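Local coordinates for protein N-acetyl-L-2,4-diaminobutyric acid deacetylase (Ruegeria pomeroyi, PDB 6TWL) that probably uses zinc to remove the acetyl group from N-acetyl-L-2,4-diaminobutyric acid during the breakdown of ectoine, at residues Ala47-Leu52 / Ala235-Gly240; Ala137-Asp142 / Gly202-Thr207. All blocks are in the same frame, centred on the assembly; numbering follows the deposited sequence.

From the N terminus, the chain first builds antiparallel strands and then enters residues 47-52, whose second half begins strand 50-54. Interaction 1 joins these residues to 235-240, just beyond helix 218-234, and so closes a loop of 182 intervening residues. Nested inside it, interaction 2 closes a shorter loop by pairing 137-142 with 202-207. The two contacts meet in one sheet: strands 50-54 and 139-142 are neighbours, with Leu52 N 2.7 Å from Leu139 O and Thr50 O 2.9 Å from Asp138 N, both probable hydrogen bonds. Interaction 2 thus extends the parallel centre of the sheet by one strand, while interaction 1 packs the loop that follows helix 218-234 against the start of strand 50-54.

Interaction 1: Ala47-Leu52 / Ala235-Gly240; sequences AGPTAL and AGILKG
Ile237 reaches Pro49 and Ala51 through CG1, which chi1 (-61°) sets anti to its own carbonyl carbon, and through CD1, which chi2 (-179°) carries on in full extension. The stretched branch slides past the proline ring in the opposite direction, with Ile237 CG1 3.8 Å from Pro49 CG. Its tip then meets backbone and methyl together: CD1 lies 3.5 Å from Pro49 O, 3.6 Å from Ala51 N and 3.7 Å from Ala51 CB. Ala51 points its CB toward the loop, whereas Thr50 turns away and its OG1 accepts a hydrogen bond from Arg83 NE. The same Pro49 CG that meets the isoleucine sits 3.3 Å from Ala235 O. No hydrogen bond crosses between the two segments, so they are joined by van der Waals packing, most of it from Ile237 and Pro49. The turn that delivers Ile237 is a Schellman motif ending helix 218-234: Gly236, at a positive phi of 74°, leaves the helical course, and two bonds run back into the last turn. This helix packs on the mixed beta sheet of the succinylglutamate desuccinylase/aspartoacylase-type catalytic domain, and Ala51 also touches its Leu232. Leu84 of strand 82-87 and Val80 of the loop before it also touch the isoleucine side chain. Thr81 OG1 hydrogen-bonds to Gly236 O.

Interaction 2: Ala137-Asp142 / Gly202-Thr207; sequences ADLAVD and GKVLVT
Lys203 reaches back along 137-142 to grip Ala137 O. From CB, directed toward the other segment, the chain runs to CG and bends at chi2 (-83°), then extends. CD passes 3.3 Å from Ala137 O and CE 3.4 Å from it, before NZ donates a 2.8 Å hydrogen bond to that same oxygen, approaching at a 22° tilt from the carbonyl plane. NZ has a second acceptor in Pro135 O, while Val198 of helix 194-201 touches the side chain. An alanine here would probably leave Ala137 O and Pro135 O without this shared donor and the loop before strand 139-142 more loosely held. Between Lys203 and the strand pairing, a water lies between Asp138 O and Val204 N, its leg to Asp138 O doubtfully short. Regular parallel pairing follows: Ala140 N donates a hydrogen bond to Val204 O (2.9 Å), Val206 N donates one to Ala140 O (3.0 Å) and Asp142 N one to Val206 O (2.9 Å). On one face of the sheet Leu139 CD1 meets Val204 CG1 at 3.7 Å, and Val141 and Val206 lie side by side, pointing the same way; Val231 of helix 218-234 touches both Leu139 and Val141. On the other face Leu205 CD1 touches Ala140 CB, and Asp142 CB lies 4.0 Å from Thr207 CG2. Asp142 OD1 is hydrogen-bonded to Thr54 OG1, and the side chain lies close to that of His144. Both strands run in the same direction to the zinc site, where His144 and Glu209 are metal ligands, although no zinc is bound in this apo model: the parallel centre of an M14-type, zinc-exopeptidase-like alpha/beta fold.

Interaction 1: Ala47-Leu52 / Ala235-Gly240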
ATOM      1  N   ALA A  47     -13.291 -21.242  11.948  1.00 75.20           N
ATOM      2  CA  ALA A  47     -12.263 -21.759  11.059  1.00 71.19           C
ATOM      3  C   ALA A  47     -12.272 -20.991   9.745  1.00 73.37           C
ATOM      4  O   ALA A  47     -13.337 -20.666   9.210  1.00 70.74           O
ATOM      5  CB  ALA A  47     -12.463 -23.255  10.792  1.00 76.20           C
ATOM      6  N   GLY A  48     -11.078 -20.692   9.237  1.00 65.54           N
ATOM      7  CA  GLY A  48     -10.938 -20.067   7.944  1.00 61.67           C
ATOM      8  C   GLY A  48      -9.537 -19.547   7.693  1.00 62.50           C
ATOM      9  O   GLY A  48      -8.618 -19.744   8.497  1.00 64.80           O
ATOM     10  N   PRO A  49      -9.350 -18.872   6.561  1.00 63.35           N
ATOM     11  CA  PRO A  49      -8.022 -18.349   6.216  1.00 65.90           C
ATOM     12  C   PRO A  49      -7.654 -17.140   7.063  1.00 70.99           C
ATOM     13  O   PRO A  49      -8.442 -16.621   7.856  1.00 67.74           O
ATOM     14  CB  PRO A  49      -8.146 -17.974   4.736  1.00 68.35           C
ATOM     15  CG  PRO A  49      -9.605 -17.858   4.473  1.00 70.50           C
ATOM     16  CD  PRO A  49     -10.330 -18.704   5.474  1.00 62.77           C
ATOM     17  N   THR A  50      -6.418 -16.686   6.867  1.00 69.60           N
ATOM     18  CA  THR A  50      -5.838 -15.597   7.642  1.00 69.61           C
ATOM     19  C   THR A  50      -5.437 -14.463   6.709  1.00 68.75           C
ATOM     20  O   THR A  50      -4.760 -14.693   5.701  1.00 64.36           O
ATOM     21  CB  THR A  50      -4.623 -16.080   8.439  1.00 74.40           C
ATOM     22  OG1 THR A  50      -5.065 -16.808   9.591  1.00 81.35           O
ATOM     23  CG2 THR A  50      -3.770 -14.903   8.887  1.00 66.70           C
ATOM     24  N   ALA A  51      -5.858 -13.247   7.042  1.00 68.34           N
ATOM     25  CA  ALA A  51      -5.471 -12.059   6.296  1.00 64.96           C
ATOM     26  C   ALA A  51      -4.470 -11.251   7.113  1.00 64.52           C
ATOM     27  O   ALA A  51      -4.695 -10.986   8.298  1.00 64.17           O
ATOM     28  CB  ALA A  51      -6.691 -11.204   5.952  1.00 70.70           C
ATOM     29  N   LEU A  52      -3.361 -10.880   6.477  1.00 65.43           N
ATOM     30  CA  LEU A  52      -2.342 -10.024   7.075  1.00 65.51           C
ATOM     31  C   LEU A  52      -2.463  -8.641   6.442  1.00 63.24           C
ATOM     32  O   LEU A  52      -2.137  -8.460   5.264  1.00 58.82           O
ATOM     33  CB  LEU A  52      -0.952 -10.624   6.862  1.00 63.05           C
ATOM     34  CG  LEU A  52       0.275  -9.884   7.397  1.00 63.22           C
ATOM     35  CD1 LEU A  52       0.107  -9.517   8.859  1.00 55.63           C
ATOM     36  CD2 LEU A  52       1.506 -10.744   7.211  1.00 54.39           C
ATOM     37  N   ALA A 235     -12.382 -13.446   0.284  1.00 81.10           N
ATOM     38  CA  ALA A 235     -11.499 -14.415   0.922  1.00 72.68           C
ATOM     39  C   ALA A 235     -12.231 -15.358   1.866  1.00 80.65           C
ATOM     40  O   ALA A 235     -11.605 -16.289   2.385  1.00 81.61           O
ATOM     41  CB  ALA A 235     -10.387 -13.692   1.683  1.00 57.11           C
ATOM     42  N   GLY A 236     -13.527 -15.154   2.098  1.00 81.37           N
ATOM     43  CA  GLY A 236     -14.262 -16.017   3.001  1.00 77.07           C
ATOM     44  C   GLY A 236     -13.959 -15.808   4.465  1.00 72.49           C
ATOM     45  O   GLY A 236     -14.248 -16.689   5.279  1.00 66.75           O
ATOM     46  N   ILE A 237     -13.385 -14.665   4.825  1.00 60.53           N
ATOM     47  CA  ILE A 237     -13.086 -14.344   6.213  1.00 65.82           C
ATOM     48  C   ILE A 237     -14.205 -13.531   6.851  1.00 75.21           C
ATOM     49  O   ILE A 237     -14.549 -13.745   8.014  1.00 72.20           O
ATOM     50  CB  ILE A 237     -11.735 -13.602   6.307  1.00 65.36           C
ATOM     51  CG1 ILE A 237     -10.606 -14.486   5.779  1.00 63.21           C
ATOM     52  CG2 ILE A 237     -11.446 -13.183   7.735  1.00 66.20           C
ATOM     53  CD1 ILE A 237      -9.247 -13.837   5.851  1.00 59.04           C
ATOM     54  N   LEU A 238     -14.792 -12.608   6.097  1.00 78.45           N
ATOM     55  CA  LEU A 238     -15.862 -11.754   6.582  1.00 78.58           C
ATOM     56  C   LEU A 238     -17.187 -12.155   5.951  1.00 77.97           C
ATOM     57  O   LEU A 238     -17.234 -12.652   4.822  1.00 80.57           O
ATOM     58  CB  LEU A 238     -15.568 -10.281   6.281  1.00 79.33           C
ATOM     59  CG  LEU A 238     -14.848  -9.487   7.372  1.00 77.14           C
ATOM     60  CD1 LEU A 238     -15.073  -7.995   7.187  1.00 67.05           C
ATOM     61  CD2 LEU A 238     -15.299  -9.928   8.755  1.00 79.69           C
ATOM     62  N   LYS A 239     -18.268 -11.936   6.695  1.00 78.24           N
ATOM     63  CA  LYS A 239     -19.607 -12.226   6.209  1.00 84.27           C
ATOM     64  C   LYS A 239     -20.189 -10.988   5.539  1.00 86.19           C
ATOM     65  O   LYS A 239     -19.962  -9.859   5.987  1.00 83.35           O
ATOM     66  CB  LYS A 239     -20.521 -12.677   7.353  1.00 89.65           C
ATOM     67  CG  LYS A 239     -20.824 -11.589   8.381  1.00 94.57           C
ATOM     68  CD  LYS A 239     -21.703 -12.083   9.525  1.00 94.63           C
ATOM     69  CE  LYS A 239     -21.227 -11.465  10.814  1.00 89.76           C
ATOM     70  NZ  LYS A 239     -22.128 -11.409  11.994  1.00 95.22           N
ATOM     71  N   GLY A 240     -20.918 -11.197   4.454  1.00 89.00           N
ATOM     72  CA  GLY A 240     -21.701 -10.128   3.874  1.00 93.72           C
ATOM     73  C   GLY A 240     -21.728 -10.195   2.360  1.00 92.87           C
ATOM     74  O   GLY A 240     -21.237 -11.136   1.742  1.00 94.16           O
TER

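Interaction 2: Ala137-Asp142 / Gly202-Thr207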
ATOM      1  N   ALA A 137      -0.051 -16.621   6.631  1.00 75.42           N
ATOM      2  CA  ALA A 137      -1.009 -15.719   6.009  1.00 73.83           C
ATOM      3  C   ALA A 137      -1.435 -16.278   4.660  1.00 70.92           C
ATOM      4  O   ALA A 137      -0.595 -16.719   3.870  1.00 64.81           O
ATOM      5  CB  ALA A 137      -0.417 -14.318   5.838  1.00 65.97           C
ATOM      6  N   ASP A 138      -2.742 -16.265   4.406  1.00 66.71           N
ATOM      7  CA  ASP A 138      -3.288 -16.682   3.123  1.00 65.73           C
ATOM      8  C   ASP A 138      -3.570 -15.507   2.201  1.00 69.76           C
ATOM      9  O   ASP A 138      -3.653 -15.695   0.981  1.00 71.31           O
ATOM     10  CB  ASP A 138      -4.575 -17.484   3.342  1.00 71.25           C
ATOM     11  CG  ASP A 138      -4.355 -18.700   4.224  1.00 71.46           C
ATOM     12  OD1 ASP A 138      -3.582 -19.592   3.822  1.00 77.03           O
ATOM     13  OD2 ASP A 138      -4.932 -18.751   5.331  1.00 74.92           O
ATOM     14  N   LEU A 139      -3.702 -14.310   2.760  1.00 55.83           N
ATOM     15  CA  LEU A 139      -3.969 -13.096   2.007  1.00 62.33           C
ATOM     16  C   LEU A 139      -3.242 -11.942   2.676  1.00 57.42           C
ATOM     17  O   LEU A 139      -3.288 -11.803   3.902  1.00 65.18           O
ATOM     18  CB  LEU A 139      -5.470 -12.809   1.949  1.00 61.92           C
ATOM     19  CG  LEU A 139      -5.873 -11.408   1.507  1.00 77.33           C
ATOM     20  CD1 LEU A 139      -5.695 -11.222   0.008  1.00 75.55           C
ATOM     21  CD2 LEU A 139      -7.298 -11.171   1.938  1.00 81.91           C
ATOM     22  N   ALA A 140      -2.562 -11.129   1.875  1.00 63.66           N
ATOM     23  CA  ALA A 140      -1.902  -9.924   2.355  1.00 66.38           C
ATOM     24  C   ALA A 140      -2.463  -8.723   1.609  1.00 65.50           C
ATOM     25  O   ALA A 140      -2.518  -8.726   0.376  1.00 63.76           O
ATOM     26  CB  ALA A 140      -0.385 -10.009   2.164  1.00 68.79           C
ATOM     27  N   VAL A 141      -2.885  -7.705   2.351  1.00 60.38           N
ATOM     28  CA  VAL A 141      -3.327  -6.438   1.776  1.00 63.36           C
ATOM     29  C   VAL A 141      -2.379  -5.361   2.271  1.00 62.79           C
ATOM     30  O   VAL A 141      -2.320  -5.104   3.478  1.00 63.01           O
ATOM     31  CB  VAL A 141      -4.773  -6.101   2.168  1.00 68.07           C
ATOM     32  CG1 VAL A 141      -5.206  -4.806   1.506  1.00 66.40           C
ATOM     33  CG2 VAL A 141      -5.711  -7.237   1.792  1.00 71.03           C
ATOM     34  N   ASP A 142      -1.641  -4.726   1.354  1.00 62.67           N
ATOM     35  CA  ASP A 142      -0.657  -3.708   1.721  1.00 64.90           C
ATOM     36  C   ASP A 142      -1.109  -2.364   1.171  1.00 59.94           C
ATOM     37  O   ASP A 142      -1.060  -2.133  -0.042  1.00 61.73           O
ATOM     38  CB  ASP A 142       0.743  -4.058   1.219  1.00 68.18           C
ATOM     39  CG  ASP A 142       1.829  -3.260   1.930  1.00 72.98           C
ATOM     40  OD1 ASP A 142       1.586  -2.815   3.072  1.00 71.70           O
ATOM     41  OD2 ASP A 142       2.925  -3.081   1.364  1.00 73.05           O
ATOM     42  N   GLY A 202       5.104 -16.359  -2.913  1.00 78.59           N
ATOM     43  CA  GLY A 202       3.982 -16.903  -3.646  1.00 78.94           C
ATOM     44  C   GLY A 202       2.636 -16.642  -3.019  1.00 78.33           C
ATOM     45  O   GLY A 202       1.677 -17.358  -3.318  1.00 80.94           O
ATOM     46  N   LYS A 203       2.530 -15.635  -2.164  1.00 73.54           N
ATOM     47  CA  LYS A 203       1.282 -15.369  -1.471  1.00 70.36           C
ATOM     48  C   LYS A 203       0.390 -14.448  -2.291  1.00 66.47           C
ATOM     49  O   LYS A 203       0.843 -13.721  -3.179  1.00 69.83           O
ATOM     50  CB  LYS A 203       1.547 -14.751  -0.100  1.00 65.32           C
ATOM     51  CG  LYS A 203       2.427 -15.604   0.783  1.00 65.93           C
ATOM     52  CD  LYS A 203       1.601 -16.671   1.472  1.00 71.34           C
ATOM     53  CE  LYS A 203       2.420 -17.440   2.490  1.00 73.42           C
ATOM     54  NZ  LYS A 203       1.573 -18.375   3.280  1.00 66.82           N
ATOM     55  N   VAL A 204      -0.900 -14.494  -1.981  1.00 65.56           N
ATOM     56  CA  VAL A 204      -1.865 -13.582  -2.580  1.00 71.02           C
ATOM     57  C   VAL A 204      -1.651 -12.209  -1.961  1.00 67.08           C
ATOM     58  O   VAL A 204      -1.768 -12.039  -0.743  1.00 68.24           O
ATOM     59  CB  VAL A 204      -3.303 -14.073  -2.360  1.00 75.85           C
ATOM     60  CG1 VAL A 204      -4.299 -13.066  -2.916  1.00 70.16           C
ATOM     61  CG2 VAL A 204      -3.495 -15.438  -2.992  1.00 75.64           C
ATOM     62  N   LEU A 205      -1.326 -11.229  -2.799  1.00 69.35           N
ATOM     63  CA  LEU A 205      -1.035  -9.873  -2.361  1.00 70.95           C
ATOM     64  C   LEU A 205      -1.837  -8.899  -3.210  1.00 80.62           C
ATOM     65  O   LEU A 205      -1.815  -8.986  -4.441  1.00 84.22           O
ATOM     66  CB  LEU A 205       0.463  -9.566  -2.480  1.00 67.06           C
ATOM     67  CG  LEU A 205       0.890  -8.105  -2.324  1.00 67.69           C
ATOM     68  CD1 LEU A 205       0.792  -7.689  -0.870  1.00 59.02           C
ATOM     69  CD2 LEU A 205       2.297  -7.885  -2.863  1.00 75.72           C
ATOM     70  N   VAL A 206      -2.563  -7.993  -2.558  1.00 76.62           N
ATOM     71  CA  VAL A 206      -3.110  -6.815  -3.218  1.00 78.30           C
ATOM     72  C   VAL A 206      -2.539  -5.586  -2.529  1.00 64.16           C
ATOM     73  O   VAL A 206      -2.551  -5.492  -1.296  1.00 58.23           O
ATOM     74  CB  VAL A 206      -4.654  -6.793  -3.231  1.00 90.36           C
ATOM     75  CG1 VAL A 206      -5.241  -6.952  -1.832  1.00104.71           C
ATOM     76  CG2 VAL A 206      -5.158  -5.501  -3.891  1.00 81.20           C
ATOM     77  N   THR A 207      -1.999  -4.673  -3.328  1.00 60.55           N
ATOM     78  CA  THR A 207      -1.479  -3.400  -2.865  1.00 69.64           C
ATOM     79  C   THR A 207      -2.360  -2.289  -3.416  1.00 71.27           C
ATOM     80  O   THR A 207      -3.177  -2.509  -4.313  1.00 73.75           O
ATOM     81  CB  THR A 207      -0.031  -3.199  -3.315  1.00 74.83           C
ATOM     82  OG1 THR A 207       0.018  -3.206  -4.749  1.00 74.25           O
ATOM     83  CG2 THR A 207       0.841  -4.321  -2.786  1.00 76.17           C
TER
HETATM   84  O   HOH W   1      -1.817 -16.773  -0.256  1.00 66.97           O